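Local structure of MIP07328p (Drosophila melanogaster, 6FKK) at residues V40-D44 and V45-V49; V277-S281 and K282-Y286; L488-D492 and P493-W497. The protein acts as a chemorepellent semaphorin that probably guides growing axons by binding semaphorin receptors through its extracellular sema domain. One frame throughout, in Å; residues are numbered along the deposited sequence.

Contact 1: residues V40-D44 and V45-V49; sequences VGAKD and VIYNV. With NAG (2-acetamido-2-deoxy-beta-D-glucopyranose), chain C.
Tyr47 carries its CG anti to its own carbonyl carbon, beside the backbone N (chi1 -57°), and this turns the ring back along the strand toward Ala42. The methyl CB of Ala42 meets the ring at its edge and in its plane, 3.5 Å from Tyr47 CE1. Val45 covers part of one ring face: its CG1, anti to the backbone N (chi1 -172°), stands 3.4 Å above the plane near the rim. The phenol is thus flanked by Val45 over a face and by Ala42 at an edge.

Beneath these side chains runs a tight beta hairpin. Val40 and Tyr47 form its antiparallel hydrogen-bonded pair, Val40 N giving to Tyr47 O at 2.9 Å and Tyr47 N returning a bond of equal length to Val40 O. Val40 O also receives a CA-H...O contact from Ile46 CA at 3.3 Å. Nearer the bend, Ala42 N binds Val45 O at 2.8 Å, and Asp44, with positive phi, lets the chain reverse. On the face of Val40 and Tyr47, Val40 CG2 also approaches Val49 CG2 at 4.4 Å. On the other face Ile46 CG1 lies 4.3 Å from Gly41 CA, which has no side chain to compete. Asn48 points away from the partner strand and carries the glycan, its ND2 bonded covalently to NAG C1.

The Asp44 carboxylate is held by His83 ND1 and Asn84 N, tying the bend to the loop just before strand 86-91. The hairpin supplies the two central strands of a four-stranded antiparallel sheet, a blade of the sema beta-propeller, with strand 29-33 beside 37-41 and strand 56-61 beside 45-50; Phe20 of strand 18-21 meets the Tyr47 ring edge-to-face.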
loop_
_atom_site.group_PDB
_atom_site.type_symbol
_atom_site.label_atom_id
_atom_site.label_comp_id
_atom_site.label_asym_id
_atom_site.label_seq_id
_atom_site.Cartn_x
_atom_site.Cartn_y
_atom_site.Cartn_z
ATOM N N VAL A 40 -11.387 1.569 12.344
ATOM C CA VAL A 40 -10.903 2.897 11.984
ATOM C C VAL A 40 -10.229 3.499 13.209
ATOM O O VAL A 40 -10.901 3.849 14.187
ATOM C CB VAL A 40 -12.034 3.803 11.478
ATOM C CG1 VAL A 40 -11.479 5.149 11.040
ATOM C CG2 VAL A 40 -12.782 3.131 10.339
ATOM N N GLY A 41 -8.905 3.623 13.157
ATOM C CA GLY A 41 -8.170 4.297 14.210
ATOM C C GLY A 41 -8.236 5.803 14.064
ATOM O O GLY A 41 -7.855 6.348 13.023
ATOM N N ALA A 42 -8.718 6.489 15.099
ATOM C CA ALA A 42 -8.951 7.923 15.006
ATOM C C ALA A 42 -8.376 8.671 16.198
ATOM O O ALA A 42 -7.604 8.111 16.983
ATOM C CB ALA A 42 -10.448 8.211 14.896
ATOM N N LYS A 43 -8.753 9.940 16.336
ATOM C CA LYS A 43 -8.347 10.737 17.486
ATOM C C LYS A 43 -9.094 10.251 18.719
ATOM O O LYS A 43 -10.323 10.353 18.789
ATOM C CB LYS A 43 -8.618 12.217 17.232
ATOM C CG LYS A 43 -8.352 13.103 18.437
ATOM C CD LYS A 43 -8.541 14.576 18.110
ATOM C CE LYS A 43 -9.949 14.861 17.615
ATOM N NZ LYS A 43 -10.194 16.321 17.446
ATOM N N ASP A 44 -8.351 9.689 19.674
ATOM C CA ASP A 44 -8.868 9.281 20.978
ATOM C C ASP A 44 -9.849 8.115 20.899
ATOM O O ASP A 44 -10.281 7.601 21.936
ATOM C CB ASP A 44 -9.529 10.468 21.690
ATOM C CG ASP A 44 -8.539 11.559 22.057
ATOM O OD1 ASP A 44 -7.346 11.245 22.249
ATOM O OD2 ASP A 44 -8.958 12.732 22.158
ATOM N N VAL A 45 -10.215 7.685 19.691
ATOM C CA VAL A 45 -11.223 6.646 19.508
ATOM C C VAL A 45 -10.773 5.695 18.406
ATOM O O VAL A 45 -10.055 6.080 17.479
ATOM C CB VAL A 45 -12.615 7.241 19.165
ATOM C CG1 VAL A 45 -13.683 6.163 19.183
ATOM C CG2 VAL A 45 -12.991 8.366 20.122
ATOM N N ILE A 46 -11.191 4.436 18.526
ATOM C CA ILE A 46 -11.143 3.467 17.437
ATOM C C ILE A 46 -12.556 2.933 17.237
ATOM O O ILE A 46 -13.249 2.614 18.211
ATOM C CB ILE A 46 -10.142 2.330 17.716
ATOM C CG1 ILE A 46 -10.156 1.308 16.579
ATOM C CG2 ILE A 46 -10.435 1.662 19.048
ATOM C CD1 ILE A 46 -9.185 0.164 16.773
ATOM N N TYR A 47 -12.989 2.857 15.980
ATOM C CA TYR A 47 -14.372 2.550 15.638
ATOM C C TYR A 47 -14.476 1.196 14.947
ATOM O O TYR A 47 -13.666 0.869 14.073
ATOM C CB TYR A 47 -14.965 3.626 14.721
ATOM C CG TYR A 47 -14.915 5.034 15.275
ATOM C CD1 TYR A 47 -13.815 5.852 15.050
ATOM C CD2 TYR A 47 -15.974 5.551 16.010
ATOM C CE1 TYR A 47 -13.767 7.141 15.548
ATOM C CE2 TYR A 47 -15.935 6.841 16.512
ATOM C CZ TYR A 47 -14.828 7.630 16.277
ATOM O OH TYR A 47 -14.782 8.912 16.774
ATOM N N ASN A 48 -15.483 0.417 15.344
ATOM C CA ASN A 48 -15.874 -0.807 14.649
ATOM C C ASN A 48 -17.102 -0.461 13.811
ATOM O O ASN A 48 -18.179 -0.192 14.356
ATOM C CB ASN A 48 -16.162 -1.936 15.643
ATOM C CG ASN A 48 -16.299 -3.304 14.972
ATOM O OD1 ASN A 48 -16.163 -3.425 13.756
ATOM N ND2 ASN A 48 -16.562 -4.343 15.769
ATOM N N VAL A 49 -16.940 -0.444 12.489
ATOM C CA VAL A 49 -17.947 0.085 11.577
ATOM C C VAL A 49 -18.398 -1.022 10.635
ATOM O O VAL A 49 -17.568 -1.663 9.981
ATOM C CB VAL A 49 -17.409 1.286 10.778
ATOM C CG1 VAL A 49 -18.481 1.831 9.851
ATOM C CG2 VAL A 49 -16.900 2.364 11.721
HETATM C C1 NAG C . -16.698 -5.677 15.235
HETATM C C2 NAG C . -16.003 -6.740 16.073
HETATM C C3 NAG C . -16.155 -8.106 15.413
HETATM C C4 NAG C . -17.638 -8.437 15.283
HETATM C C5 NAG C . -18.452 -7.315 14.629
HETATM C C6 NAG C . -19.938 -7.494 14.864
HETATM C C7 NAG C . -13.481 -6.445 15.809
HETATM C C8 NAG C . -13.564 -6.727 14.333
HETATM N N2 NAG C . -14.632 -6.460 16.516
HETATM O O3 NAG C . -15.512 -9.077 16.237
HETATM O O4 NAG C . -17.789 -9.616 14.500
HETATM O O5 NAG C . -18.120 -6.003 15.136
HETATM O O6 NAG C . -20.200 -8.063 16.141
HETATM O O7 NAG C . -12.396 -6.222 16.358
#

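Contact 2: residues V277-S281 and K282-Y286; sequences VESGS and KSLIY
The Tyr286 ring takes Val277 at its edge: Val277 CB lies in the ring plane, 4.0 Å from Tyr286 CE1, and the two side chains cross at about a right angle. The other flat group, the Glu278 carboxylate, turns its oxygen end to the hydroxyl of Ser283, on the opposite side of the sheet; a bend at chi2 (-66°) brings it back there. Both its oxygens, OE1 and OE2, are 3.3 Å from Ser283 OG, weak bonds at most; that hydroxyl also binds Arg203.

The backbone is a two-residue beta hairpin of the sema beta-propeller, closed by a type II' turn from Ser279 to Lys282, with Gly280 taking the positive phi that suits glycine. Ser279 N gives to Lys282 O at 3.0 Å, and Lys282 N returns a bond of 3.2 Å to Ser279 O from well above the carbonyl plane. Further along, Val277 and Leu284 exchange two nearly straight bonds, Val277 N to Leu284 O being 2.7 Å.

On the face of Val277, Asp404 OD2 binds both Ser279 OG and Tyr286 OH. Strand 386-396 packs against that face through Val391 and Pro393. Strand 298-305 pairs with the far edge of strand 282-290, while Ser283 and Ile285 touch Val306 at the start of helix 306-312.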
loop_
_atom_site.group_PDB
_atom_site.type_symbol
_atom_site.label_atom_id
_atom_site.label_comp_id
_atom_site.label_asym_id
_atom_site.label_seq_id
_atom_site.Cartn_x
_atom_site.Cartn_y
_atom_site.Cartn_z
ATOM N N VAL A 277 -1.848 -9.497 -4.230
ATOM C CA VAL A 277 -2.965 -9.919 -5.066
ATOM C C VAL A 277 -2.594 -11.222 -5.758
ATOM O O VAL A 277 -1.468 -11.381 -6.248
ATOM C CB VAL A 277 -3.324 -8.825 -6.090
ATOM C CG1 VAL A 277 -4.298 -9.352 -7.125
ATOM C CG2 VAL A 277 -3.906 -7.614 -5.382
ATOM N N GLU A 278 -3.534 -12.163 -5.790
ATOM C CA GLU A 278 -3.329 -13.454 -6.440
ATOM C C GLU A 278 -4.019 -13.418 -7.800
ATOM O O GLU A 278 -5.236 -13.590 -7.896
ATOM C CB GLU A 278 -3.857 -14.589 -5.568
ATOM C CG GLU A 278 -3.137 -14.736 -4.236
ATOM C CD GLU A 278 -1.686 -15.162 -4.389
ATOM O OE1 GLU A 278 -1.332 -15.735 -5.442
ATOM O OE2 GLU A 278 -0.898 -14.924 -3.449
ATOM N N SER A 279 -3.237 -13.186 -8.850
ATOM C CA SER A 279 -3.737 -13.155 -10.224
ATOM C C SER A 279 -3.192 -14.397 -10.923
ATOM O O SER A 279 -2.076 -14.394 -11.447
ATOM C CB SER A 279 -3.322 -11.867 -10.945
ATOM O OG SER A 279 -3.768 -10.712 -10.255
ATOM N N GLY A 280 -3.988 -15.461 -10.923
ATOM C CA GLY A 280 -3.527 -16.712 -11.499
ATOM C C GLY A 280 -2.391 -17.298 -10.685
ATOM O O GLY A 280 -2.429 -17.337 -9.450
ATOM N N SER A 281 -1.357 -17.756 -11.385
ATOM C CA SER A 281 -0.191 -18.337 -10.733
ATOM C C SER A 281 0.785 -17.287 -10.222
ATOM O O SER A 281 1.840 -17.652 -9.694
ATOM C CB SER A 281 0.531 -19.281 -11.697
ATOM O OG SER A 281 1.027 -18.571 -12.819
ATOM N N LYS A 282 0.459 -16.005 -10.356
ATOM C CA LYS A 282 1.377 -14.925 -10.033
ATOM C C LYS A 282 0.861 -14.124 -8.846
ATOM O O LYS A 282 -0.331 -13.812 -8.765
ATOM C CB LYS A 282 1.574 -14.005 -11.241
ATOM C CG LYS A 282 1.965 -14.748 -12.506
ATOM C CD LYS A 282 2.236 -13.795 -13.655
ATOM C CE LYS A 282 2.608 -14.559 -14.913
ATOM N NZ LYS A 282 3.750 -15.482 -14.670
ATOM N N SER A 283 1.767 -13.805 -7.925
ATOM C CA SER A 283 1.467 -12.970 -6.770
ATOM C C SER A 283 1.942 -11.553 -7.067
ATOM O O SER A 283 3.129 -11.336 -7.333
ATOM C CB SER A 283 2.142 -13.514 -5.511
ATOM O OG SER A 283 1.854 -14.889 -5.327
ATOM N N LEU A 284 1.019 -10.595 -7.022
ATOM C CA LEU A 284 1.281 -9.233 -7.458
ATOM C C LEU A 284 1.100 -8.247 -6.313
ATOM O O LEU A 284 0.314 -8.475 -5.388
ATOM C CB LEU A 284 0.358 -8.837 -8.615
ATOM C CG LEU A 284 0.897 -8.974 -10.039
ATOM C CD1 LEU A 284 1.540 -10.337 -10.268
ATOM C CD2 LEU A 284 -0.221 -8.726 -11.044
ATOM N N ILE A 285 1.838 -7.143 -6.393
ATOM C CA ILE A 285 1.679 -6.002 -5.500
ATOM C C ILE A 285 1.543 -4.760 -6.368
ATOM O O ILE A 285 2.465 -4.420 -7.118
ATOM C CB ILE A 285 2.859 -5.851 -4.523
ATOM C CG1 ILE A 285 2.872 -6.995 -3.506
ATOM C CG2 ILE A 285 2.790 -4.511 -3.809
ATOM C CD1 ILE A 285 3.947 -6.855 -2.448
ATOM N N TYR A 286 0.393 -4.098 -6.281
ATOM C CA TYR A 286 0.152 -2.870 -7.023
ATOM C C TYR A 286 0.528 -1.668 -6.169
ATOM O O TYR A 286 0.196 -1.606 -4.982
ATOM C CB TYR A 286 -1.313 -2.774 -7.449
ATOM C CG TYR A 286 -1.749 -3.845 -8.425
ATOM C CD1 TYR A 286 -2.109 -5.111 -7.984
ATOM C CD2 TYR A 286 -1.814 -3.586 -9.787
ATOM C CE1 TYR A 286 -2.514 -6.089 -8.871
ATOM C CE2 TYR A 286 -2.216 -4.559 -10.681
ATOM C CZ TYR A 286 -2.565 -5.806 -10.218
ATOM O OH TYR A 286 -2.968 -6.777 -11.106
#

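Contact 3: residues L488-D492 and P493-W497; sequences LSLQD and PICAW
Asp492 and Ile494 form an Asx turn inside a type I beta turn that runs from Asp492 to Cys495, in the small disulfide-rich PSI (plexin repeat) domain. Asp492 CG is anti to the backbone N (chi1 -166°), which brings the carboxylate alongside the next residues. Ile494 N gives to Asp492 OD1 at 3.0 Å, an almost straight bond (163°) that meets the anti side of the oxygen, somewhat out of the carboxylate plane. The backbone carbonyl serves too: Asp492 O accepts Cys495 N at 3.2 Å, with the donor above the carbonyl plane. Pro493, between Asp492 and Ile494, has no N-H to satisfy.

Asp492 OD2 is bound by His476 ND1, so this buried carboxylate has a partner on each oxygen. Pro493 O and Cys495 O both accept from Gln521 NE2, and Gln491 NE2 gives to Ser525 O. Replacing Asp492 by an alanine would probably leave Ile494 N and His476 ND1 without their acceptors, with the turn held by its backbone bond to Cys495 N.

After the helix, Gln491 takes a positive phi, and its N reaches Leu488 O only weakly. Apolar contacts complete the join to strand 495-498. Leu490 CD2 touches Cys495 SG at 3.8 Å, the sulfur of the disulfide to Cys478, and Leu488 CD1 lies 3.9 Å from Trp497 CB.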
loop_
_atom_site.group_PDB
_atom_site.type_symbol
_atom_site.label_atom_id
_atom_site.label_comp_id
_atom_site.label_asym_id
_atom_site.label_seq_id
_atom_site.Cartn_x
_atom_site.Cartn_y
_atom_site.Cartn_z
ATOM N N LEU A 488 -22.237 -0.925 -22.461
ATOM C CA LEU A 488 -21.122 -1.348 -23.300
ATOM C C LEU A 488 -19.987 -0.331 -23.309
ATOM O O LEU A 488 -18.815 -0.717 -23.375
ATOM C CB LEU A 488 -21.606 -1.607 -24.730
ATOM C CG LEU A 488 -21.854 -3.078 -25.081
ATOM C CD1 LEU A 488 -22.775 -3.742 -24.069
ATOM C CD2 LEU A 488 -22.423 -3.218 -26.479
ATOM N N SER A 489 -20.308 0.963 -23.240
ATOM C CA SER A 489 -19.263 1.981 -23.178
ATOM C C SER A 489 -18.518 1.957 -21.853
ATOM O O SER A 489 -17.374 2.416 -21.791
ATOM C CB SER A 489 -19.855 3.371 -23.412
ATOM O OG SER A 489 -20.353 3.503 -24.732
ATOM N N LEU A 490 -19.142 1.439 -20.792
ATOM C CA LEU A 490 -18.470 1.369 -19.499
ATOM C C LEU A 490 -17.233 0.482 -19.574
ATOM O O LEU A 490 -16.204 0.785 -18.959
ATOM C CB LEU A 490 -19.439 0.854 -18.435
ATOM C CG LEU A 490 -18.943 0.856 -16.986
ATOM C CD1 LEU A 490 -18.667 2.278 -16.509
ATOM C CD2 LEU A 490 -19.942 0.162 -16.072
ATOM N N GLN A 491 -17.316 -0.611 -20.334
ATOM C CA GLN A 491 -16.215 -1.557 -20.511
ATOM C C GLN A 491 -15.732 -2.132 -19.181
ATOM O O GLN A 491 -14.562 -2.492 -19.033
ATOM C CB GLN A 491 -15.057 -0.924 -21.284
ATOM C CG GLN A 491 -15.383 -0.689 -22.747
ATOM C CD GLN A 491 -14.179 -0.240 -23.542
ATOM O OE1 GLN A 491 -13.446 0.658 -23.128
ATOM N NE2 GLN A 491 -13.961 -0.872 -24.690
ATOM N N ASP A 492 -16.633 -2.223 -18.206
ATOM C CA ASP A 492 -16.358 -2.966 -16.984
ATOM C C ASP A 492 -16.490 -4.455 -17.276
ATOM O O ASP A 492 -17.535 -4.889 -17.773
ATOM C CB ASP A 492 -17.327 -2.552 -15.871
ATOM C CG ASP A 492 -16.892 -3.028 -14.486
ATOM O OD1 ASP A 492 -16.487 -4.201 -14.344
ATOM O OD2 ASP A 492 -16.961 -2.221 -13.533
ATOM N N PRO A 493 -15.461 -5.264 -17.000
ATOM C CA PRO A 493 -15.551 -6.701 -17.312
ATOM C C PRO A 493 -16.660 -7.422 -16.567
ATOM O O PRO A 493 -16.992 -8.555 -16.936
ATOM C CB PRO A 493 -14.170 -7.236 -16.901
ATOM C CG PRO A 493 -13.659 -6.241 -15.910
ATOM C CD PRO A 493 -14.178 -4.912 -16.369
ATOM N N ILE A 494 -17.251 -6.801 -15.548
ATOM C CA ILE A 494 -18.279 -7.456 -14.751
ATOM C C ILE A 494 -19.696 -7.090 -15.189
ATOM O O ILE A 494 -20.644 -7.803 -14.824
ATOM C CB ILE A 494 -18.075 -7.140 -13.255
ATOM C CG1 ILE A 494 -18.488 -8.328 -12.390
ATOM C CG2 ILE A 494 -18.846 -5.893 -12.856
ATOM C CD1 ILE A 494 -18.010 -8.211 -10.964
ATOM N N CYS A 495 -19.871 -6.017 -15.958
ATOM C CA CYS A 495 -21.183 -5.616 -16.453
ATOM C C CYS A 495 -21.364 -6.115 -17.881
ATOM O O CYS A 495 -20.490 -5.914 -18.730
ATOM C CB CYS A 495 -21.367 -4.096 -16.411
ATOM S SG CYS A 495 -21.030 -3.263 -14.829
ATOM N N ALA A 496 -22.496 -6.765 -18.138
ATOM C CA ALA A 496 -22.869 -7.196 -19.476
ATOM C C ALA A 496 -24.331 -6.844 -19.707
ATOM O O ALA A 496 -25.113 -6.719 -18.763
ATOM C CB ALA A 496 -22.637 -8.700 -19.676
ATOM N N TRP A 497 -24.696 -6.680 -20.976
ATOM C CA TRP A 497 -26.034 -6.239 -21.354
ATOM C C TRP A 497 -26.861 -7.427 -21.827
ATOM O O TRP A 497 -26.494 -8.095 -22.799
ATOM C CB TRP A 497 -25.973 -5.172 -22.444
ATOM C CG TRP A 497 -27.326 -4.714 -22.879
ATOM C CD1 TRP A 497 -27.990 -5.073 -24.014
ATOM C CD2 TRP A 497 -28.190 -3.819 -22.172
ATOM N NE1 TRP A 497 -29.213 -4.450 -24.064
ATOM C CE2 TRP A 497 -29.362 -3.677 -22.942
ATOM C CE3 TRP A 497 -28.088 -3.123 -20.964
ATOM C CZ2 TRP A 497 -30.420 -2.861 -22.547
ATOM C CZ3 TRP A 497 -29.139 -2.318 -20.572
ATOM C CH2 TRP A 497 -30.290 -2.194 -21.360
#

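How the contacts relate
All three contacts are local chain reversals, met in series along the chain and touching one another nowhere. Contacts 1 and 2 are hairpins of the sema propeller on opposite sides of the chain's centre, their centres 31 Å apart. Contact 3 belongs to the PSI domain, with its centre 37 Å from that of contact 1 but 23 Å from that of contact 2, the nearest atoms of the latter pair being about 12 Å apart. One propeller sheet lies between contacts 2 and 3: its strands 386-396 and 402-410 touch contact 2, and its strand 432-442 touches contact 3 through Ile438. The Asn48 glycan belongs to contact 1 and marks no binding pocket.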